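Local coordinates for DUF5037 domain-containing protein (Ruminococcus gnavus, PDB 4GL6) that is of unknown function and belongs to the DUF5037 family, its chain folding into an antiparallel beta sheet and a separate mixed sheet packed against helices, at residues A[25-29]-A[39-43]; A[79-84]-A[119-125]; A[97-101]-A[187-191]; A[163-168]-A[224-228]. One frame throughout, in Å; residues are numbered along the deposited sequence.

Interaction 1: residues A[25-29]-A[39-43]; sequences LSWNQ and AIYAT
Two neighbouring antiparallel strands, 22-28 and 40-46, meet here; their short axes run at 163° and approach to 4.6 Å. Thr43, with the largest area covered by the partner segment, sets one end of the register. It forms a hydrogen-bonded pair with Ser26 (CA-CA 5.4 Å), in which Thr43 N donates to Ser26 O at 2.8 Å. Its own carbonyl receives two NH groups: Leu25 N lies 2.8 Å from Thr43 O, while the bond from Ser26 N to Thr43 O is weak at 3.5 Å. Leu25 and Ser26 thus both face one residue, a classic beta bulge, made possible by the nearly helical backbone of Leu25 (phi/psi -70/-39) before the extended Ser26. The whole is a beta hairpin whose second strand also pairs with strand 54-59. Trp27 and Ala42 follow as a non-hydrogen-bonded pair (CA-CA 4.1 Å). Next comes the hydrogen-bonded pair of Asn28 and Tyr41, where Asn28 N donates to Tyr41 O at 2.8 Å and Tyr41 N to Asn28 O at 2.7 Å. Ile40 (chi1 m, chi2 t) is the main apolar partner: its CG2 sits 3.6 Å from Trp27 CE3, the indole having chi1 p. Trp27, Ile40 and Ala42 all touch helix 6-18 as well, whereas Ser26, Asn28, Tyr41 and Thr43 project from the other face of the sheet.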
# COMPACT_ATOMS: atom_id res chain seq x y z
N LEU A 25 1.29 15.14 -5.46
CA LEU A 25 2.59 15.44 -4.82
C LEU A 25 3.71 15.53 -5.85
O LEU A 25 4.59 16.37 -5.73
CB LEU A 25 2.93 14.41 -3.74
CG LEU A 25 1.95 14.32 -2.56
CD1 LEU A 25 2.36 13.19 -1.64
CD2 LEU A 25 1.83 15.63 -1.79
N SER A 26 3.67 14.66 -6.85
CA SER A 26 4.66 14.66 -7.94
C SER A 26 4.18 13.75 -9.07
O SER A 26 3.24 12.96 -8.91
CB SER A 26 6.02 14.14 -7.47
OG SER A 26 5.92 12.79 -7.02
N TRP A 27 4.84 13.89 -10.21
CA TRP A 27 4.55 13.03 -11.33
C TRP A 27 5.73 12.80 -12.18
O TRP A 27 6.63 13.64 -12.29
CB TRP A 27 3.31 13.44 -12.13
CG TRP A 27 3.37 14.76 -12.83
CD1 TRP A 27 2.80 15.95 -12.41
CD2 TRP A 27 3.96 15.05 -14.13
NE1 TRP A 27 3.01 16.94 -13.33
CE2 TRP A 27 3.71 16.47 -14.37
CE3 TRP A 27 4.67 14.32 -15.07
CZ2 TRP A 27 4.15 17.11 -15.52
CZ3 TRP A 27 5.12 14.97 -16.23
CH2 TRP A 27 4.86 16.34 -16.44
N ASN A 28 5.66 11.67 -12.86
CA ASN A 28 6.73 11.09 -13.59
C ASN A 28 6.25 10.69 -15.00
O ASN A 28 5.13 10.18 -15.14
CB ASN A 28 7.10 9.88 -12.71
CG ASN A 28 8.17 9.04 -13.28
OD1 ASN A 28 9.06 9.52 -14.00
ND2 ASN A 28 8.10 7.76 -12.97
N GLN A 29 7.06 10.96 -16.03
CA GLN A 29 6.72 10.60 -17.43
C GLN A 29 7.94 10.03 -18.10
O GLN A 29 8.64 10.74 -18.80
CB GLN A 29 6.15 11.79 -18.23
CG GLN A 29 5.59 11.39 -19.59
CD GLN A 29 5.13 12.56 -20.43
OE1 GLN A 29 5.65 13.67 -20.33
NE2 GLN A 29 4.16 12.31 -21.31
N ALA A 39 2.79 7.54 -21.06
CA ALA A 39 1.93 7.60 -19.88
C ALA A 39 2.55 8.47 -18.76
O ALA A 39 3.79 8.50 -18.61
CB ALA A 39 1.67 6.19 -19.36
N ILE A 40 1.69 9.18 -18.03
CA ILE A 40 2.08 10.01 -16.90
C ILE A 40 1.69 9.26 -15.64
O ILE A 40 0.50 8.93 -15.45
CB ILE A 40 1.36 11.38 -16.88
CG1 ILE A 40 1.69 12.18 -18.13
CG2 ILE A 40 1.79 12.20 -15.67
CD1 ILE A 40 0.87 13.46 -18.24
N TYR A 41 2.67 9.01 -14.77
CA TYR A 41 2.48 8.31 -13.48
C TYR A 41 2.54 9.36 -12.36
O TYR A 41 3.60 9.90 -12.07
CB TYR A 41 3.50 7.17 -13.31
CG TYR A 41 3.41 6.12 -14.42
CD1 TYR A 41 2.50 5.05 -14.32
CD2 TYR A 41 4.22 6.19 -15.57
CE1 TYR A 41 2.41 4.10 -15.33
CE2 TYR A 41 4.14 5.24 -16.59
CZ TYR A 41 3.23 4.20 -16.47
OH TYR A 41 3.14 3.26 -17.49
N ALA A 42 1.40 9.61 -11.73
CA ALA A 42 1.23 10.64 -10.71
C ALA A 42 1.06 10.08 -9.29
O ALA A 42 0.18 9.24 -9.08
CB ALA A 42 -0.03 11.45 -11.07
N THR A 43 1.86 10.58 -8.33
CA THR A 43 1.72 10.23 -6.91
C THR A 43 0.75 11.25 -6.31
O THR A 43 1.08 12.43 -6.22
CB THR A 43 3.06 10.26 -6.19
OG1 THR A 43 3.86 9.20 -6.72
CG2 THR A 43 2.91 10.07 -4.68

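Interaction 2: residues A[79-84]-A[119-125]; sequences LLAKQM and ISQWKNY
A leucine side chain packed into the bend between two short helices is the centre of this contact. Segment 79-84 is regular helix. Opposite it, 119-125 leaves a short helix at Ile119, turns through Ser120, and re-enters helix at Trp122, with Gln121 (phi/psi -78/120) at the N-cap position. The closest CA pair is Leu80 and Ser120, 5.5 Å apart. Leu80 takes chi1 m, chi2 t, which places CD2 3.4 Å from Ile119 O and 3.9 Å from Trp122 CE3, while CD1 lies over the face of Tyr125, a CH-pi contact 3.7 Å from the ring centroid and 19° off its normal. The arrangement is helix 75-95 packed on the junction of helices 116-119 and 122-129. Gln83 (chi1 m, chi2 t, chi3 98°) bends so that its NE2 donates both to Ser120 O across the interface, at 2.9 Å, and to Leu79 O one turn back in its own helix, also at 2.9 Å. Trp122 and Tyr125 both have chi1 t; their polar ends bond beyond the contact, Trp122 NE1 to Leu171 O and Tyr125 OH to Leu139 O. CB of selenomethionine Met84 lies 4.2 Å from Trp122 CH2; its side chain, with all three chi angles t, then leads away to helix 156-171. Leu79 CD1 meets Ser120 CB at 3.8 Å.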
# COMPACT_ATOMS: atom_id res chain seq x y z
N LEU A 79 -8.61 3.06 -1.92
CA LEU A 79 -9.64 2.77 -0.93
C LEU A 79 -9.51 1.34 -0.39
O LEU A 79 -9.76 1.12 0.80
CB LEU A 79 -11.04 3.00 -1.52
CG LEU A 79 -11.40 4.42 -1.96
CD1 LEU A 79 -12.74 4.40 -2.69
CD2 LEU A 79 -11.41 5.37 -0.78
N LEU A 80 -9.13 0.39 -1.25
CA LEU A 80 -8.90 -1.00 -0.82
C LEU A 80 -7.66 -1.05 0.10
O LEU A 80 -7.70 -1.69 1.15
CB LEU A 80 -8.83 -1.97 -2.01
CG LEU A 80 -10.13 -2.34 -2.76
CD1 LEU A 80 -9.84 -3.12 -4.03
CD2 LEU A 80 -11.10 -3.15 -1.90
N ALA A 81 -6.58 -0.35 -0.27
CA ALA A 81 -5.37 -0.22 0.57
C ALA A 81 -5.69 0.39 1.92
O ALA A 81 -5.22 -0.11 2.93
CB ALA A 81 -4.27 0.62 -0.12
N LYS A 82 -6.52 1.44 1.94
CA LYS A 82 -6.94 2.11 3.20
C LYS A 82 -7.58 1.10 4.18
O LYS A 82 -7.29 1.11 5.39
CB LYS A 82 -7.89 3.29 2.91
CG LYS A 82 -8.32 4.15 4.12
CD LYS A 82 -9.16 5.35 3.67
CE LYS A 82 -9.76 6.12 4.85
NZ LYS A 82 -8.73 6.57 5.83
N GLN A 83 -8.41 0.22 3.63
CA GLN A 83 -9.06 -0.83 4.43
C GLN A 83 -8.09 -1.88 4.93
O GLN A 83 -8.21 -2.34 6.06
CB GLN A 83 -10.22 -1.47 3.67
CG GLN A 83 -11.44 -0.58 3.66
CD GLN A 83 -12.37 -0.95 2.56
OE1 GLN A 83 -13.35 -1.67 2.76
NE2 GLN A 83 -12.05 -0.49 1.36
N MSE A 84 -7.14 -2.27 4.08
CA MSE A 84 -6.11 -3.26 4.46
C MSE A 84 -5.25 -2.69 5.61
O MSE A 84 -5.02 -3.36 6.62
CB MSE A 84 -5.24 -3.66 3.25
CG MSE A 84 -4.45 -4.94 3.47
SE MSE A 84 -3.07 -5.18 2.15
CE MSE A 84 -2.33 -6.91 2.65
N ILE A 119 -16.13 -1.98 -6.54
CA ILE A 119 -14.80 -2.59 -6.30
C ILE A 119 -14.19 -2.27 -4.93
O ILE A 119 -13.48 -3.10 -4.36
CB ILE A 119 -13.78 -2.24 -7.43
CG1 ILE A 119 -12.54 -3.15 -7.45
CG2 ILE A 119 -13.31 -0.78 -7.36
CD1 ILE A 119 -12.81 -4.59 -7.83
N SER A 120 -14.45 -1.07 -4.42
CA SER A 120 -13.90 -0.61 -3.14
C SER A 120 -14.46 -1.31 -1.90
O SER A 120 -13.92 -1.13 -0.82
CB SER A 120 -14.09 0.90 -2.99
OG SER A 120 -15.47 1.18 -2.86
N GLN A 121 -15.55 -2.05 -2.02
CA GLN A 121 -16.05 -2.85 -0.90
C GLN A 121 -15.18 -4.11 -0.81
O GLN A 121 -15.14 -4.93 -1.74
CB GLN A 121 -17.47 -3.27 -1.11
CG GLN A 121 -18.45 -2.13 -1.23
CD GLN A 121 -19.85 -2.67 -1.17
OE1 GLN A 121 -20.52 -2.75 -2.19
NE2 GLN A 121 -20.25 -3.14 -0.01
N TRP A 122 -14.53 -4.28 0.34
CA TRP A 122 -13.63 -5.40 0.58
C TRP A 122 -14.24 -6.75 0.24
O TRP A 122 -13.60 -7.56 -0.43
CB TRP A 122 -13.12 -5.37 2.01
CG TRP A 122 -11.99 -6.30 2.21
CD1 TRP A 122 -12.03 -7.57 2.74
CD2 TRP A 122 -10.61 -6.08 1.84
NE1 TRP A 122 -10.79 -8.13 2.74
CE2 TRP A 122 -9.89 -7.30 2.22
CE3 TRP A 122 -9.91 -5.03 1.27
CZ2 TRP A 122 -8.54 -7.44 2.03
CZ3 TRP A 122 -8.54 -5.18 1.09
CH2 TRP A 122 -7.87 -6.36 1.46
N LYS A 123 -15.48 -6.97 0.67
CA LYS A 123 -16.19 -8.23 0.37
C LYS A 123 -16.24 -8.57 -1.14
O LYS A 123 -16.03 -9.73 -1.51
CB LYS A 123 -17.59 -8.26 0.99
CG LYS A 123 -18.52 -7.10 0.62
CD LYS A 123 -20.00 -7.47 0.77
CE LYS A 123 -20.91 -6.37 0.23
NZ LYS A 123 -22.32 -6.81 0.06
N ASN A 124 -16.46 -7.57 -2.00
CA ASN A 124 -16.52 -7.77 -3.45
C ASN A 124 -15.17 -8.05 -4.04
O ASN A 124 -15.04 -8.81 -5.01
CB ASN A 124 -17.10 -6.55 -4.17
CG ASN A 124 -18.56 -6.34 -3.87
OD1 ASN A 124 -19.30 -7.28 -3.58
ND2 ASN A 124 -19.00 -5.11 -3.99
N TYR A 125 -14.16 -7.38 -3.49
CA TYR A 125 -12.79 -7.54 -3.93
C TYR A 125 -12.30 -8.96 -3.65
O TYR A 125 -11.69 -9.58 -4.52
CB TYR A 125 -11.89 -6.46 -3.30
CG TYR A 125 -10.44 -6.60 -3.66
CD1 TYR A 125 -10.02 -6.58 -4.99
CD2 TYR A 125 -9.46 -6.74 -2.66
CE1 TYR A 125 -8.66 -6.71 -5.32
CE2 TYR A 125 -8.09 -6.88 -2.99
CZ TYR A 125 -7.71 -6.87 -4.31
OH TYR A 125 -6.41 -6.98 -4.62

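Interaction 3: residues A[97-101]-A[187-191]; sequences ENYYI and FEKAE
This is a sparse, partly water-mediated packing contact between an outermost strand of the mixed sheet, 99-104, and helix 184-194. No direct hydrogen bond joins the segments, and the backbones stay well apart: the nearest CA pairs are Tyr100 with Glu191 at 6.8 Å and Tyr99 with Phe187 at 8.0 Å. The gap is spanned by Phe187, whose chi1 t directs the ring at the strand backbone. Its CZ comes to 3.5 Å from Tyr99 N, and its CE1 lies 3.9 Å from Tyr100 N, which meets the ring at its edge. Beside the ring, Asn98 (chi1 m) turns to the helix. A water 2.9 Å from Asn98 OD1 and 3.0 Å from Glu188 OE2 can donate to both, although more acceptors surround it than it has protons. Glu188, with chi1 m and chi2 m, bends its carboxylate toward the water. From Asn98 to Tyr100 the side chains alternate: the CA-to-CB bonds of Asn98 and Tyr100 point toward the helix and that of Tyr99 away, its side chain touching helix 75-95. Tyr100 OH bonds to Lys51 O. The strand thus has a helix on each side, as in alpha/beta folds with helices flanking both sheet faces.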
# COMPACT_ATOMS: atom_id res chain seq x y z
N GLU A 97 3.62 2.32 19.36
CA GLU A 97 3.00 3.67 19.34
C GLU A 97 3.19 4.36 17.99
O GLU A 97 2.24 4.90 17.44
CB GLU A 97 3.56 4.60 20.43
CG GLU A 97 3.40 4.10 21.85
CD GLU A 97 4.12 4.96 22.89
OE1 GLU A 97 4.35 6.16 22.64
OE2 GLU A 97 4.46 4.44 23.97
N ASN A 98 4.44 4.38 17.50
CA ASN A 98 4.80 4.96 16.20
C ASN A 98 5.04 3.89 15.16
O ASN A 98 5.78 2.93 15.40
CB ASN A 98 6.07 5.82 16.26
CG ASN A 98 5.79 7.24 16.61
OD1 ASN A 98 6.02 8.13 15.78
ND2 ASN A 98 5.21 7.47 17.79
N TYR A 99 4.46 4.09 13.98
CA TYR A 99 4.53 3.13 12.90
C TYR A 99 3.93 3.71 11.62
O TYR A 99 3.23 4.72 11.66
CB TYR A 99 3.74 1.85 13.26
CG TYR A 99 2.33 2.15 13.74
CD1 TYR A 99 1.29 2.38 12.84
CD2 TYR A 99 2.05 2.26 15.10
CE1 TYR A 99 0.00 2.69 13.28
CE2 TYR A 99 0.76 2.56 15.54
CZ TYR A 99 -0.26 2.77 14.63
OH TYR A 99 -1.52 3.08 15.07
N TYR A 100 4.20 3.05 10.50
CA TYR A 100 3.61 3.42 9.23
C TYR A 100 3.19 2.11 8.56
O TYR A 100 4.03 1.22 8.35
CB TYR A 100 4.59 4.19 8.37
CG TYR A 100 3.93 4.80 7.14
CD1 TYR A 100 3.72 4.03 5.99
CD2 TYR A 100 3.53 6.13 7.13
CE1 TYR A 100 3.12 4.58 4.85
CE2 TYR A 100 2.93 6.69 6.00
CZ TYR A 100 2.73 5.91 4.87
OH TYR A 100 2.14 6.44 3.75
N ILE A 101 1.90 2.00 8.23
CA ILE A 101 1.35 0.82 7.59
C ILE A 101 1.07 1.20 6.14
O ILE A 101 0.22 2.05 5.88
CB ILE A 101 0.06 0.35 8.27
CG1 ILE A 101 0.31 0.09 9.77
CG2 ILE A 101 -0.48 -0.88 7.56
CD1 ILE A 101 -0.95 -0.14 10.58
N PHE A 187 13.50 5.14 11.68
CA PHE A 187 12.07 5.22 11.47
C PHE A 187 11.63 6.62 11.05
O PHE A 187 10.94 6.79 10.05
CB PHE A 187 11.27 4.79 12.71
CG PHE A 187 9.80 5.02 12.56
CD1 PHE A 187 9.01 4.11 11.85
CD2 PHE A 187 9.21 6.18 13.04
CE1 PHE A 187 7.66 4.35 11.65
CE2 PHE A 187 7.85 6.43 12.85
CZ PHE A 187 7.07 5.51 12.17
N GLU A 188 12.06 7.61 11.82
CA GLU A 188 11.68 9.02 11.57
C GLU A 188 12.06 9.53 10.19
O GLU A 188 11.32 10.32 9.61
CB GLU A 188 12.23 9.91 12.69
CG GLU A 188 11.52 9.68 14.05
CD GLU A 188 10.07 10.17 14.15
OE1 GLU A 188 9.70 11.20 13.54
OE2 GLU A 188 9.28 9.51 14.86
N LYS A 189 13.21 9.09 9.68
CA LYS A 189 13.65 9.42 8.31
C LYS A 189 12.79 8.67 7.30
O LYS A 189 12.40 9.24 6.27
CB LYS A 189 15.10 9.02 8.08
CG LYS A 189 16.14 9.80 8.88
CD LYS A 189 17.51 9.19 8.66
CE LYS A 189 18.51 9.78 9.60
NZ LYS A 189 19.79 9.03 9.51
N ALA A 190 12.54 7.38 7.59
CA ALA A 190 11.74 6.53 6.75
C ALA A 190 10.36 7.14 6.53
O ALA A 190 9.93 7.28 5.40
CB ALA A 190 11.62 5.15 7.36
N GLU A 191 9.71 7.52 7.62
CA GLU A 191 8.34 8.08 7.65
C GLU A 191 8.21 9.27 6.71
O GLU A 191 7.27 9.34 5.94
CB GLU A 191 7.99 8.50 9.09
CG GLU A 191 6.58 8.96 9.44
CD GLU A 191 6.52 9.59 10.84
OE1 GLU A 191 7.34 10.49 11.16
OE2 GLU A 191 5.66 9.17 11.65
O HOH W 1 6.57 10.53 14.17

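Interaction 4: residues A[163-168]-A[224-228]; sequences YEEVYR and SDKFD
Helix segment 163-168, which widens into a pi-type turn at 166-168, packs on the irregular segment 224-228, and the aromatic ring of Phe227 is the main wedge. At Tyr163 the contact is slight: CB lies 4.2 Å from Phe227 CZ, and chi1 m leads the phenol away from the loop. Glu164 is more deeply engaged. Its backbone N is 3.5 Å from Phe227 CE2, its CB 4.0 Å from the same CE2, and the side chain (chi1 t, chi2 t) extends until OE1 is 4.1 Å from Lys226 CD. One turn further along, Tyr167 (chi1 m) places CG 3.7 Å from Phe227 CE1; the two rings sit obliquely, centroids 5.5 Å apart and planes at 58°. Arg168 closes the contact, its CD lying 3.5 Å from Asp225 O and 3.7 Å from Asp225 CB, where the two segments' CA atoms come nearest (Arg168 to Asp225, 5.5 Å). The loop approaches with Lys226 and Phe227 extended (psi 160° in both), and Phe227 adopts chi1 m. Helix 156-171 is also packed against helix 75-95 through Tyr163 and Tyr167, both of which touch strand 175-182 too, while Phe227 and Arg168 rest on strand 215-220, the strand that leads into this loop.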
# COMPACT_ATOMS: atom_id res chain seq x y z
N TYR A 163 -1.53 -10.85 14.46
CA TYR A 163 -1.32 -10.76 13.01
C TYR A 163 -1.99 -11.94 12.32
O TYR A 163 -2.74 -11.74 11.36
CB TYR A 163 0.17 -10.62 12.64
CG TYR A 163 0.93 -9.48 13.31
CD1 TYR A 163 0.27 -8.32 13.75
CD2 TYR A 163 2.32 -9.53 13.45
CE1 TYR A 163 0.97 -7.29 14.36
CE2 TYR A 163 3.02 -8.48 14.02
CZ TYR A 163 2.34 -7.37 14.49
OH TYR A 163 3.01 -6.32 15.08
N GLU A 164 -1.76 -13.14 12.86
CA GLU A 164 -2.41 -14.39 12.38
C GLU A 164 -3.95 -14.19 12.29
O GLU A 164 -4.56 -14.53 11.27
CB GLU A 164 -2.03 -15.55 13.33
CG GLU A 164 -2.25 -16.98 12.85
CD GLU A 164 -1.55 -18.00 13.77
OE1 GLU A 164 -0.67 -18.79 13.31
OE2 GLU A 164 -1.79 -17.96 14.99
N GLU A 165 -4.55 -13.59 13.32
CA GLU A 165 -5.99 -13.29 13.34
C GLU A 165 -6.43 -12.31 12.25
O GLU A 165 -7.48 -12.53 11.62
CB GLU A 165 -6.46 -12.82 14.74
CG GLU A 165 -7.90 -12.24 14.75
CD GLU A 165 -8.65 -12.27 16.08
OE1 GLU A 165 -8.11 -12.74 17.11
OE2 GLU A 165 -9.82 -11.82 16.06
N VAL A 166 -5.67 -11.24 12.04
CA VAL A 166 -6.00 -10.26 10.98
C VAL A 166 -5.97 -10.96 9.60
O VAL A 166 -6.96 -10.92 8.85
CB VAL A 166 -5.05 -9.05 11.00
CG1 VAL A 166 -5.27 -8.15 9.79
CG2 VAL A 166 -5.23 -8.27 12.28
N TYR A 167 -4.87 -11.64 9.32
CA TYR A 167 -4.71 -12.35 8.04
C TYR A 167 -5.68 -13.52 7.81
O TYR A 167 -6.16 -13.71 6.70
CB TYR A 167 -3.23 -12.70 7.79
CG TYR A 167 -2.44 -11.52 7.21
CD1 TYR A 167 -2.18 -10.38 7.98
CD2 TYR A 167 -1.98 -11.53 5.89
CE1 TYR A 167 -1.47 -9.30 7.45
CE2 TYR A 167 -1.26 -10.45 5.36
CZ TYR A 167 -1.02 -9.34 6.14
OH TYR A 167 -0.33 -8.28 5.61
N ARG A 168 -6.01 -14.26 8.85
CA ARG A 168 -6.97 -15.37 8.71
C ARG A 168 -8.45 -14.92 8.70
O ARG A 168 -9.20 -15.27 7.79
CB ARG A 168 -6.78 -16.37 9.85
CG ARG A 168 -7.67 -17.60 9.78
CD ARG A 168 -7.56 -18.47 11.02
NE ARG A 168 -7.93 -17.75 12.26
CZ ARG A 168 -7.12 -17.43 13.28
NH1 ARG A 168 -5.82 -17.77 13.32
NH2 ARG A 168 -7.63 -16.77 14.32
N SER A 224 -5.31 -21.43 3.41
CA SER A 224 -4.49 -21.75 4.57
C SER A 224 -4.89 -20.80 5.71
O SER A 224 -5.11 -19.62 5.48
CB SER A 224 -3.02 -21.56 4.22
OG SER A 224 -2.19 -21.92 5.30
N ASP A 225 -4.98 -21.33 6.92
CA ASP A 225 -5.34 -20.54 8.11
C ASP A 225 -4.14 -20.03 8.90
O ASP A 225 -4.32 -19.29 9.86
CB ASP A 225 -6.30 -21.34 9.00
CG ASP A 225 -7.67 -21.57 8.33
OD1 ASP A 225 -8.05 -20.83 7.38
OD2 ASP A 225 -8.39 -22.49 8.77
N LYS A 226 -2.93 -20.38 8.45
CA LYS A 226 -1.67 -20.03 9.11
C LYS A 226 -0.69 -19.42 8.12
O LYS A 226 -0.86 -19.61 6.91
CB LYS A 226 -1.03 -21.28 9.71
CG LYS A 226 -1.96 -22.02 10.69
CD LYS A 226 -1.22 -22.60 11.88
CE LYS A 226 -2.18 -23.19 12.90
NZ LYS A 226 -1.46 -23.58 14.14
N PHE A 227 0.30 -18.69 8.63
CA PHE A 227 1.37 -18.13 7.82
C PHE A 227 2.33 -19.24 7.46
O PHE A 227 2.39 -20.26 8.15
CB PHE A 227 2.20 -17.09 8.58
CG PHE A 227 1.45 -15.83 8.93
CD1 PHE A 227 0.96 -15.00 7.91
CD2 PHE A 227 1.30 -15.43 10.26
CE1 PHE A 227 0.28 -13.83 8.22
CE2 PHE A 227 0.62 -14.25 10.56
CZ PHE A 227 0.12 -13.45 9.54
N ASP A 228 3.12 -19.03 6.41
CA ASP A 228 4.14 -20.02 6.03
C ASP A 228 5.27 -20.12 7.05
O ASP A 228 5.91 -21.16 7.17
CB ASP A 228 4.71 -19.76 4.61
CG ASP A 228 3.84 -20.33 3.49
OD1 ASP A 228 2.66 -20.70 3.69
OD2 ASP A 228 4.37 -20.41 2.36

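Interactions 2, 3 and 4 belong to the region of the mixed sheet and its helices, while interaction 1 stands separate in the antiparallel sheet, about 9 Å from interaction 3 and about 21 Å from interaction 4 (nearest atoms). Interactions 2 and 4 touch directly: Met84 CE lies 3.8 Å from Tyr167 OH, so the two contacts are joined where helix 75-95 packs against helix 156-171, though their centres are 19 Å apart. Interactions 2 and 3 have segments that alternate along the chain, helix 75-95 leading into strand 99-104, and their nearest atoms are about 5 Å apart. No active site is known; a glycerol, probably from the crystallisation liquor, lies about 3 Å from the Asn28 side chain, and another about 4 Å from that of Tyr100.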